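Local structure of alpha-ketoglutarate-dependent non-heme iron oxygenase EasH (Aspergillus japonicus, 5M0T) at residues A168-P173 against A191-M196; D31-I36 against V202-K207; M56-L61 against G73-S78; S117-T122 against L221-P226. The protein probably catalyses an iron- and 2-oxoglutarate-dependent oxidation step in the biosynthesis of the ergot alkaloid cycloclavine. All coordinates share one frame; numbering follows the deposited sequence.

Contact 1 of 4, residues A168-P173 against A191-M196; sequences ATRVLP and AIPAVM. With AKG (2-oxoglutaric acid), chain D.
Thr169 and Ala194 begin a short antiparallel seam: Ala194 N reaches Thr169 O at 2.8 Å. Farther on, Val171 and Ile192 form a hydrogen-bonded pair, Val171 N to Ile192 O at 2.9 Å and Ile192 N to Val171 O at 3.0 Å. Between these bonds Pro193 faces Arg170 at a non-hydrogen-bonded position, so the missing N-H of proline costs nothing towards this partner. The two side chains run alongside each other in the same direction, with Pro193 CG over one face of the guanidinium, 3.7 Å from Arg170 NH2. Small residues let the backbones close in: Ala168 CB lies 3.5 Å from Ala194 O. At the other end the Ile192 and Pro173 side chains cross at about a right angle, Ile192 CD1 lying 3.8 Å from Pro173 CD.

Thr169 does two jobs at once. While its carbonyl serves the seam, its hydroxyl, set anti to the carbonyl carbon (chi1 -51°), donates a 2.7 Å hydrogen bond from OG1 to O4 of the 2-oxoglutarate.

In the next shell Leu156 touches the Thr169 side chain, Val33 packs on Val171 and Pro173, and Arg170 bonds through its backbone to Gly211. Strand 170-171 is thus central in a small three-stranded antiparallel sheet, which brings a cosubstrate-binding threonine beside the strand of the iron ligand His210, consistent with the cupin-type jelly roll of this oxygenase family.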
# COMPACT_ATOMS: atom_id res chain seq x y z
N ALA A 168 -22.29 -14.66 -16.79
CA ALA A 168 -21.06 -14.05 -17.33
C ALA A 168 -20.94 -12.59 -16.93
O ALA A 168 -21.92 -11.84 -16.98
CB ALA A 168 -21.00 -14.19 -18.85
N THR A 169 -19.73 -12.21 -16.53
CA THR A 169 -19.40 -10.88 -16.05
C THR A 169 -19.86 -9.85 -17.05
O THR A 169 -19.62 -10.01 -18.24
CB THR A 169 -17.88 -10.74 -15.84
OG1 THR A 169 -17.42 -11.83 -15.05
CG2 THR A 169 -17.52 -9.45 -15.14
N ARG A 170 -20.54 -8.81 -16.56
CA ARG A 170 -21.11 -7.78 -17.42
C ARG A 170 -20.24 -6.54 -17.38
O ARG A 170 -19.73 -6.21 -16.34
CB ARG A 170 -22.55 -7.49 -17.01
CG ARG A 170 -23.41 -8.74 -17.08
CD ARG A 170 -24.90 -8.45 -17.11
NE ARG A 170 -25.57 -9.43 -17.97
CZ ARG A 170 -26.32 -9.17 -19.05
NH1 ARG A 170 -26.58 -7.93 -19.44
NH2 ARG A 170 -26.85 -10.18 -19.73
N VAL A 171 -20.04 -5.88 -18.52
CA VAL A 171 -19.09 -4.78 -18.63
C VAL A 171 -19.66 -3.69 -19.51
O VAL A 171 -20.43 -3.98 -20.40
CB VAL A 171 -17.71 -5.23 -19.18
CG1 VAL A 171 -17.09 -6.34 -18.32
CG2 VAL A 171 -17.82 -5.70 -20.63
N LEU A 172 -19.30 -2.44 -19.24
CA LEU A 172 -19.67 -1.32 -20.08
C LEU A 172 -18.39 -0.76 -20.71
O LEU A 172 -17.68 0.02 -20.08
CB LEU A 172 -20.39 -0.24 -19.28
CG LEU A 172 -21.85 -0.54 -18.91
CD1 LEU A 172 -22.41 0.52 -17.98
CD2 LEU A 172 -22.73 -0.63 -20.15
N PRO A 173 -18.09 -1.17 -21.96
CA PRO A 173 -16.96 -0.60 -22.69
C PRO A 173 -17.09 0.91 -22.82
O PRO A 173 -18.18 1.40 -23.12
CB PRO A 173 -17.06 -1.27 -24.07
CG PRO A 173 -17.77 -2.53 -23.83
CD PRO A 173 -18.73 -2.26 -22.71
N ALA A 191 -25.68 -3.81 -19.47
CA ALA A 191 -24.27 -4.07 -19.77
C ALA A 191 -24.08 -5.35 -20.58
O ALA A 191 -24.98 -6.18 -20.68
CB ALA A 191 -23.44 -4.11 -18.49
N ILE A 192 -22.89 -5.50 -21.16
CA ILE A 192 -22.60 -6.59 -22.10
C ILE A 192 -21.97 -7.76 -21.34
O ILE A 192 -20.96 -7.58 -20.67
CB ILE A 192 -21.64 -6.13 -23.22
CG1 ILE A 192 -22.23 -4.93 -23.97
CG2 ILE A 192 -21.35 -7.29 -24.18
CD1 ILE A 192 -21.22 -4.17 -24.80
N PRO A 193 -22.56 -8.95 -21.43
CA PRO A 193 -21.93 -10.08 -20.76
C PRO A 193 -20.70 -10.58 -21.54
O PRO A 193 -20.72 -10.60 -22.77
CB PRO A 193 -23.04 -11.14 -20.72
CG PRO A 193 -23.90 -10.83 -21.88
CD PRO A 193 -23.80 -9.34 -22.13
N ALA A 194 -19.64 -10.95 -20.83
CA ALA A 194 -18.42 -11.44 -21.48
C ALA A 194 -18.58 -12.94 -21.72
O ALA A 194 -18.18 -13.79 -20.91
CB ALA A 194 -17.18 -11.14 -20.64
N VAL A 195 -19.21 -13.25 -22.84
CA VAL A 195 -19.44 -14.64 -23.22
C VAL A 195 -18.10 -15.26 -23.62
O VAL A 195 -17.39 -14.70 -24.46
CB VAL A 195 -20.47 -14.73 -24.36
CG1 VAL A 195 -20.61 -16.16 -24.84
CG2 VAL A 195 -21.83 -14.19 -23.89
N MET A 196 -17.75 -16.40 -23.03
CA MET A 196 -16.36 -16.89 -23.04
C MET A 196 -16.30 -18.37 -22.76
O MET A 196 -17.11 -18.88 -22.01
CB MET A 196 -15.55 -16.20 -21.93
CG MET A 196 -15.05 -14.81 -22.24
SD MET A 196 -13.94 -14.19 -20.96
CE MET A 196 -15.02 -14.20 -19.51
C1 AKG D . -15.86 -8.08 -7.98
O1 AKG D . -15.27 -7.02 -7.78
O2 AKG D . -16.20 -8.93 -7.04
C2 AKG D . -16.25 -8.57 -9.38
O5 AKG D . -16.37 -7.74 -10.26
C3 AKG D . -16.46 -10.04 -9.66
C4 AKG D . -16.98 -10.30 -11.07
C5 AKG D . -17.23 -11.75 -11.38
O3 AKG D . -16.77 -12.62 -10.52
O4 AKG D . -17.82 -12.08 -12.39

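Contact 2 of 4, residues D31-I36 against V202-K207; sequences DGVVVI and VLFTGK
Val34 and Leu203 pair in the larger sheet of a cupin-type jelly roll, where strand 33-36 runs antiparallel to strand 202-205. The backbone bonds come first: Val34 N to Leu203 O at 2.9 Å and Leu203 N to Val34 O at 2.8 Å. A weaker bond, Thr205 N to Gly32 O at 3.4 Å, extends the pairing to where the chain leaves helix 21-31. Gly32 has a positive phi (78°), readily adopted by a residue without a side chain, and this turns the chain from helix into strand.

Apolar contacts follow the alternation of the strands. On one face Val33, Val35, Val202 and Phe204 gather; Val33 CG2, anti to its backbone N, comes within 3.7 Å of Val202 CG2 and 3.9 Å of Phe204 CB. Beta-branched valines suit these extended backbones. Val34 and Leu203 lie side by side on the other, joined by Ile36, whose CD1 is 4.0 Å from Leu203 CD2; Ile24 and Val27 of helix 21-31 close over this side.

The Phe204 ring takes its own course. Chi1 (53°) sets CG between the backbone N and the carbonyl carbon; the ring beyond it leads away from strand 33-36 and meets the ring of the iron ligand His210.

A polar turn ends the strand: Thr205 OG1 accepts from Lys207 N at 3.1 Å, an ST turn.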
# COMPACT_ATOMS: atom_id res chain seq x y z
N ASP A 31 -11.23 1.09 -24.97
CA ASP A 31 -12.51 0.53 -24.51
C ASP A 31 -12.61 0.29 -22.99
O ASP A 31 -13.71 0.16 -22.47
CB ASP A 31 -12.79 -0.80 -25.22
CG ASP A 31 -13.08 -0.63 -26.72
OD1 ASP A 31 -12.94 0.47 -27.29
OD2 ASP A 31 -13.45 -1.63 -27.36
N GLY A 32 -11.47 0.21 -22.31
CA GLY A 32 -11.42 -0.10 -20.88
C GLY A 32 -11.60 -1.56 -20.52
O GLY A 32 -11.52 -1.93 -19.35
N VAL A 33 -11.82 -2.39 -21.54
CA VAL A 33 -12.14 -3.78 -21.34
C VAL A 33 -11.95 -4.50 -22.67
O VAL A 33 -12.31 -3.96 -23.73
CB VAL A 33 -13.59 -3.97 -20.78
CG1 VAL A 33 -14.65 -3.37 -21.71
CG2 VAL A 33 -13.89 -5.44 -20.51
N VAL A 34 -11.36 -5.69 -22.63
CA VAL A 34 -11.20 -6.54 -23.82
C VAL A 34 -11.23 -8.01 -23.39
O VAL A 34 -10.75 -8.34 -22.31
CB VAL A 34 -9.88 -6.21 -24.58
CG1 VAL A 34 -8.67 -6.34 -23.68
CG2 VAL A 34 -9.71 -7.07 -25.82
N VAL A 35 -11.79 -8.87 -24.23
CA VAL A 35 -11.71 -10.33 -24.01
C VAL A 35 -10.42 -10.88 -24.65
O VAL A 35 -10.16 -10.69 -25.84
CB VAL A 35 -12.95 -11.05 -24.57
CG1 VAL A 35 -12.79 -12.57 -24.43
CG2 VAL A 35 -14.22 -10.56 -23.87
N ILE A 36 -9.60 -11.53 -23.82
CA ILE A 36 -8.42 -12.25 -24.28
C ILE A 36 -8.81 -13.72 -24.50
O ILE A 36 -9.05 -14.44 -23.54
CB ILE A 36 -7.23 -12.18 -23.29
CG1 ILE A 36 -6.92 -10.73 -22.90
CG2 ILE A 36 -5.99 -12.79 -23.90
CD1 ILE A 36 -5.81 -10.56 -21.89
N VAL A 202 -11.69 -12.05 -19.39
CA VAL A 202 -12.10 -10.68 -19.66
C VAL A 202 -11.15 -9.77 -18.86
O VAL A 202 -10.96 -9.96 -17.65
CB VAL A 202 -13.62 -10.42 -19.43
CG1 VAL A 202 -14.04 -10.53 -17.96
CG2 VAL A 202 -14.00 -9.05 -19.96
N LEU A 203 -10.52 -8.83 -19.56
CA LEU A 203 -9.51 -7.94 -18.99
C LEU A 203 -10.07 -6.52 -18.88
O LEU A 203 -10.49 -5.97 -19.90
CB LEU A 203 -8.28 -7.90 -19.90
CG LEU A 203 -7.09 -7.11 -19.36
CD1 LEU A 203 -6.45 -7.85 -18.21
CD2 LEU A 203 -6.08 -6.80 -20.46
N PHE A 204 -10.08 -5.94 -17.68
CA PHE A 204 -10.56 -4.56 -17.49
C PHE A 204 -9.77 -3.81 -16.42
O PHE A 204 -9.24 -4.41 -15.49
CB PHE A 204 -12.06 -4.51 -17.22
CG PHE A 204 -12.52 -5.40 -16.09
CD1 PHE A 204 -12.56 -4.92 -14.78
CD2 PHE A 204 -12.95 -6.70 -16.33
CE1 PHE A 204 -12.99 -5.73 -13.74
CE2 PHE A 204 -13.39 -7.51 -15.28
CZ PHE A 204 -13.42 -7.03 -13.99
N THR A 205 -9.66 -2.49 -16.59
CA THR A 205 -9.01 -1.64 -15.61
C THR A 205 -9.96 -1.40 -14.44
O THR A 205 -11.15 -1.66 -14.53
CB THR A 205 -8.66 -0.26 -16.16
OG1 THR A 205 -9.85 0.52 -16.35
CG2 THR A 205 -7.82 -0.38 -17.49
N GLY A 206 -9.42 -0.83 -13.36
CA GLY A 206 -10.21 -0.46 -12.20
C GLY A 206 -11.15 0.71 -12.43
O GLY A 206 -11.86 1.09 -11.51
N LYS A 207 -11.15 1.28 -13.64
CA LYS A 207 -11.99 2.40 -13.99
C LYS A 207 -13.20 2.02 -14.81
O LYS A 207 -14.01 2.86 -15.09
CB LYS A 207 -11.16 3.43 -14.75
CG LYS A 207 -10.05 3.99 -13.89
CD LYS A 207 -9.17 4.95 -14.66
CE LYS A 207 -9.49 6.37 -14.41
NZ LYS A 207 -8.40 7.24 -14.92

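Contact 3 of 4, residues M56-L61 against G73-S78; sequences MKQWEL and GMRQLS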
# COMPACT_ATOMS: atom_id res chain seq x y z
N MET A 56 -12.78 -24.66 -1.43
CA MET A 56 -13.87 -23.66 -1.63
C MET A 56 -14.89 -23.66 -0.49
O MET A 56 -15.16 -24.71 0.11
CB MET A 56 -14.59 -23.90 -2.98
CG MET A 56 -13.75 -23.68 -4.23
SD MET A 56 -13.35 -21.94 -4.52
CE MET A 56 -14.91 -21.30 -5.15
N LYS A 57 -15.45 -22.48 -0.19
CA LYS A 57 -16.57 -22.35 0.76
C LYS A 57 -17.35 -21.02 0.62
O LYS A 57 -16.97 -20.14 -0.14
CB LYS A 57 -16.10 -22.57 2.23
CG LYS A 57 -15.49 -21.37 2.95
CD LYS A 57 -14.33 -20.73 2.21
CE LYS A 57 -13.78 -19.57 3.02
NZ LYS A 57 -13.21 -18.55 2.11
N GLN A 58 -18.45 -20.92 1.37
CA GLN A 58 -19.32 -19.74 1.35
C GLN A 58 -18.65 -18.53 2.03
O GLN A 58 -17.85 -18.70 2.95
CB GLN A 58 -20.66 -20.08 2.03
CG GLN A 58 -21.79 -19.06 1.84
CD GLN A 58 -22.24 -18.91 0.39
OE1 GLN A 58 -22.03 -19.80 -0.45
NE2 GLN A 58 -22.87 -17.79 0.08
N TRP A 59 -18.97 -17.32 1.55
CA TRP A 59 -18.54 -16.08 2.22
C TRP A 59 -19.22 -15.94 3.59
O TRP A 59 -20.46 -15.97 3.68
CB TRP A 59 -18.88 -14.85 1.35
CG TRP A 59 -18.61 -13.53 2.05
CD1 TRP A 59 -19.49 -12.81 2.81
CD2 TRP A 59 -17.39 -12.79 2.04
NE1 TRP A 59 -18.89 -11.67 3.29
CE2 TRP A 59 -17.60 -11.63 2.83
CE3 TRP A 59 -16.13 -12.99 1.46
CZ2 TRP A 59 -16.59 -10.67 3.04
CZ3 TRP A 59 -15.14 -12.05 1.66
CH2 TRP A 59 -15.37 -10.90 2.45
N GLU A 60 -18.40 -15.79 4.65
CA GLU A 60 -18.91 -15.61 6.02
C GLU A 60 -19.37 -14.17 6.25
O GLU A 60 -18.56 -13.24 6.20
CB GLU A 60 -17.85 -15.99 7.07
CG GLU A 60 -18.41 -16.08 8.49
CD GLU A 60 -17.42 -16.61 9.52
OE1 GLU A 60 -16.30 -17.09 9.19
OE2 GLU A 60 -17.79 -16.56 10.70
N LEU A 61 -20.66 -14.01 6.51
CA LEU A 61 -21.24 -12.70 6.88
C LEU A 61 -20.78 -12.26 8.28
O LEU A 61 -20.31 -13.08 9.09
CB LEU A 61 -22.78 -12.75 6.80
CG LEU A 61 -23.57 -12.33 5.56
CD1 LEU A 61 -24.35 -11.07 5.90
CD2 LEU A 61 -22.77 -12.13 4.28
N GLY A 73 -23.33 -13.88 -0.83
CA GLY A 73 -24.01 -14.82 -1.74
C GLY A 73 -23.12 -15.63 -2.68
O GLY A 73 -23.59 -16.57 -3.33
N MET A 74 -21.83 -15.29 -2.76
CA MET A 74 -20.88 -16.00 -3.63
C MET A 74 -20.13 -17.05 -2.83
O MET A 74 -19.95 -16.90 -1.61
CB MET A 74 -19.86 -15.03 -4.21
CG MET A 74 -20.44 -14.09 -5.24
SD MET A 74 -19.16 -13.01 -5.92
CE MET A 74 -19.71 -12.91 -7.62
N ARG A 75 -19.69 -18.09 -3.54
CA ARG A 75 -18.61 -18.95 -3.05
C ARG A 75 -17.29 -18.28 -3.45
O ARG A 75 -17.14 -17.87 -4.60
CB ARG A 75 -18.72 -20.36 -3.64
CG ARG A 75 -20.03 -21.07 -3.30
CD ARG A 75 -20.03 -22.52 -3.79
NE ARG A 75 -18.98 -23.30 -3.13
CZ ARG A 75 -19.09 -23.92 -1.94
NH1 ARG A 75 -20.23 -23.89 -1.24
NH2 ARG A 75 -18.04 -24.59 -1.47
N GLN A 76 -16.37 -18.13 -2.50
CA GLN A 76 -15.08 -17.51 -2.78
C GLN A 76 -13.92 -18.15 -2.02
O GLN A 76 -14.07 -18.59 -0.87
CB GLN A 76 -15.12 -15.98 -2.55
CG GLN A 76 -15.21 -15.49 -1.10
CD GLN A 76 -13.87 -15.35 -0.36
OE1 GLN A 76 -12.82 -15.15 -0.96
NE2 GLN A 76 -13.92 -15.46 0.97
N LEU A 77 -12.77 -18.21 -2.69
CA LEU A 77 -11.49 -18.53 -2.08
C LEU A 77 -10.51 -17.48 -2.56
O LEU A 77 -10.45 -17.20 -3.74
CB LEU A 77 -11.01 -19.91 -2.53
CG LEU A 77 -9.65 -20.39 -2.01
CD1 LEU A 77 -9.69 -20.64 -0.50
CD2 LEU A 77 -9.20 -21.63 -2.77
N SER A 78 -9.74 -16.90 -1.63
CA SER A 78 -8.73 -15.90 -1.95
C SER A 78 -7.37 -16.31 -1.35
O SER A 78 -7.22 -17.43 -0.92
CB SER A 78 -9.22 -14.54 -1.46
OG SER A 78 -10.42 -14.20 -2.12
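Lys57 and Gln76 are joined twice: Lys57 NZ donates to Gln76 O at 3.1 Å, and Gln76 N donates to Lys57 O at 3.2 Å. The ammonium group is also held by a salt bridge to Asp275 of the second subunit, a task for which a long, charged side chain is well suited. The motif is a single beta bridge, Gln58 with Arg75, by which the loop 56-61 lies against strand 75-77, an edge strand of the larger sheet within this chain. A weak bond from Trp59 N to Met74 O, 3.3 Å, prolongs it.

Flat groups come next. The Arg75 guanidinium lies with one face toward the Lys57 backbone, NH2 being 3.5 Å from Lys57 CA. The Gln76 amide is turned 62° from the plane of the Trp59 ring; Gln76 CG meets the ring at its edge, and Gln76 NE2 comes obliquely to 3.4 Å from Trp59 CE3. The other end of that amide is fixed by Ser78 OG, which donates to Gln76 OE1 at 2.8 Å, while Glu68 takes the indole N-H. Leu276 of the second subunit packs on both Trp59 and Gln76, so this arrangement forms part of the subunit interface.

At the far end the unbranched Met56 chain bends at chi2 (-69°), which sets its sulfur against Leu77, Met56 SD lying 3.7 Å from Leu77 CB.

Contact 4 of 4, residues S117-T122 against L221-P226; sequences SSVLET and LRRGFP. With AKG (2-oxoglutaric acid), chain D.
Arg222 CG stands anti to its backbone N (chi1 168°), and the bend at chi2 (-75°) carries CD to 3.6 Å from Thr122 OG1 across the strand pair. The chain bends again at chi3, and the edge of the guanidinium beyond meets Leu120 O and the far carboxylate of 2-oxoglutarate. Arg222 NH2 bonds to O4 of that carboxylate at a modelled length too short to be taken literally; the bond from NH1 to O3 is weak. Leu120 CD1 completes the approach, 3.3 Å from O3 of the cosubstrate. Gly224 leaves room here: a CB would crowd Arg222 NH1.

The two strands are antiparallel neighbours in the larger sheet of the jelly roll, and Leu120 and Gly224 bond reciprocally, each N to the other's O at 2.9 Å. On the opposite face Glu121 OE2 sits above the Arg223 guanidinium, 3.0 Å from NE, with the two planes 87° apart; the attraction is one of charge, no N-H being aimed at the oxygen. Asp53 forms a salt bridge with Arg223 NH1. Toward Ser117, Pro226 O accepts twice, from Ser117 OG at 2.9 Å and Ser118 N at 3.0 Å, and Phe225 CD1 lies 3.3 Å from Ser118 O, which meets the ring edge in its plane.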
# COMPACT_ATOMS: atom_id res chain seq x y z
N SER A 117 -6.67 -12.01 -5.55
CA SER A 117 -7.12 -12.96 -6.53
C SER A 117 -8.05 -13.94 -5.85
O SER A 117 -7.80 -14.34 -4.71
CB SER A 117 -5.92 -13.72 -7.14
OG SER A 117 -6.32 -14.40 -8.32
N SER A 118 -9.12 -14.31 -6.55
CA SER A 118 -10.13 -15.19 -5.99
C SER A 118 -10.64 -16.12 -7.05
O SER A 118 -10.54 -15.84 -8.23
CB SER A 118 -11.32 -14.38 -5.44
OG SER A 118 -10.88 -13.27 -4.65
N VAL A 119 -11.17 -17.25 -6.61
CA VAL A 119 -12.08 -18.04 -7.42
C VAL A 119 -13.48 -17.69 -6.92
O VAL A 119 -13.74 -17.78 -5.72
CB VAL A 119 -11.79 -19.54 -7.26
CG1 VAL A 119 -12.75 -20.38 -8.09
CG2 VAL A 119 -10.33 -19.80 -7.64
N LEU A 120 -14.36 -17.28 -7.84
CA LEU A 120 -15.72 -16.87 -7.50
C LEU A 120 -16.75 -17.73 -8.24
O LEU A 120 -16.92 -17.58 -9.45
CB LEU A 120 -15.94 -15.39 -7.81
CG LEU A 120 -15.08 -14.33 -7.08
CD1 LEU A 120 -15.51 -12.93 -7.51
CD2 LEU A 120 -15.13 -14.45 -5.56
N GLU A 121 -17.43 -18.61 -7.51
CA GLU A 121 -18.42 -19.52 -8.07
C GLU A 121 -19.86 -19.06 -7.70
O GLU A 121 -20.20 -18.95 -6.52
CB GLU A 121 -18.14 -20.95 -7.55
CG GLU A 121 -18.38 -22.06 -8.56
CD GLU A 121 -17.85 -23.41 -8.08
OE1 GLU A 121 -18.49 -23.98 -7.16
OE2 GLU A 121 -16.83 -23.91 -8.63
N THR A 122 -20.68 -18.77 -8.70
CA THR A 122 -22.07 -18.34 -8.47
C THR A 122 -23.00 -19.53 -8.69
O THR A 122 -22.90 -20.22 -9.70
CB THR A 122 -22.48 -17.16 -9.38
OG1 THR A 122 -22.42 -17.55 -10.75
CG2 THR A 122 -21.55 -15.97 -9.18
N LEU A 221 -23.02 -24.26 -12.09
CA LEU A 221 -22.14 -23.46 -11.24
C LEU A 221 -21.15 -22.75 -12.14
O LEU A 221 -20.31 -23.39 -12.77
CB LEU A 221 -21.38 -24.34 -10.25
CG LEU A 221 -22.22 -25.16 -9.29
CD1 LEU A 221 -21.51 -26.49 -9.06
CD2 LEU A 221 -22.53 -24.43 -7.98
N ARG A 222 -21.25 -21.42 -12.19
CA ARG A 222 -20.42 -20.58 -13.07
C ARG A 222 -19.19 -20.13 -12.28
O ARG A 222 -19.32 -19.40 -11.31
CB ARG A 222 -21.28 -19.41 -13.60
CG ARG A 222 -20.58 -18.25 -14.29
CD ARG A 222 -19.88 -17.36 -13.28
NE ARG A 222 -19.86 -15.96 -13.60
CZ ARG A 222 -19.25 -15.04 -12.86
NH1 ARG A 222 -18.56 -15.34 -11.75
NH2 ARG A 222 -19.30 -13.78 -13.27
N ARG A 223 -18.01 -20.61 -12.67
CA ARG A 223 -16.78 -20.36 -11.91
C ARG A 223 -15.89 -19.36 -12.65
O ARG A 223 -15.43 -19.64 -13.75
CB ARG A 223 -16.02 -21.66 -11.68
CG ARG A 223 -14.73 -21.45 -10.89
CD ARG A 223 -14.26 -22.63 -10.04
NE ARG A 223 -14.58 -23.96 -10.56
CZ ARG A 223 -14.10 -25.09 -10.05
NH1 ARG A 223 -13.25 -25.09 -9.02
NH2 ARG A 223 -14.45 -26.25 -10.60
N GLY A 224 -15.66 -18.21 -12.03
CA GLY A 224 -14.75 -17.19 -12.55
C GLY A 224 -13.50 -17.08 -11.70
O GLY A 224 -13.47 -17.57 -10.57
N PHE A 225 -12.48 -16.42 -12.24
CA PHE A 225 -11.16 -16.32 -11.60
C PHE A 225 -10.60 -14.92 -11.76
O PHE A 225 -9.82 -14.67 -12.67
CB PHE A 225 -10.26 -17.40 -12.22
CG PHE A 225 -8.82 -17.35 -11.80
CD1 PHE A 225 -8.43 -16.91 -10.54
CD2 PHE A 225 -7.84 -17.80 -12.67
CE1 PHE A 225 -7.09 -16.89 -10.19
CE2 PHE A 225 -6.51 -17.78 -12.32
CZ PHE A 225 -6.13 -17.32 -11.08
N PRO A 226 -11.05 -13.97 -10.91
CA PRO A 226 -10.47 -12.63 -10.93
C PRO A 226 -9.05 -12.64 -10.39
O PRO A 226 -8.80 -13.21 -9.34
CB PRO A 226 -11.38 -11.82 -9.99
CG PRO A 226 -12.06 -12.85 -9.15
CD PRO A 226 -12.29 -13.98 -10.11
C1 AKG D . -15.86 -8.08 -7.98
O1 AKG D . -15.27 -7.02 -7.78
O2 AKG D . -16.20 -8.93 -7.04
C2 AKG D . -16.25 -8.57 -9.38
O5 AKG D . -16.37 -7.74 -10.26
C3 AKG D . -16.46 -10.04 -9.66
C4 AKG D . -16.98 -10.30 -11.07
C5 AKG D . -17.23 -11.75 -11.38
O3 AKG D . -16.77 -12.62 -10.52
O4 AKG D . -17.82 -12.08 -12.39

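Contacts 2 and 4 are buried and belong to the same sheet; contacts 1 and 3 are only partly buried. Contact 2 is apolar on both faces, whereas contact 4 puts an arginine into the cosubstrate site on one face and a charged pair on the other. Contact 3 continues that sheet outward, since strands 75-77 and 112-122 are neighbours and Ser78 OG probably bonds with Ser118 OG; part of its polar chemistry, through Lys57, is directed to the second subunit. Contact 1 lies in the smaller sheet, packs on contact 2 through Pro173, Ala194 and Met196, and meets contact 4 at 2-oxoglutarate, where Thr169 and Arg222 approach the same carboxylate.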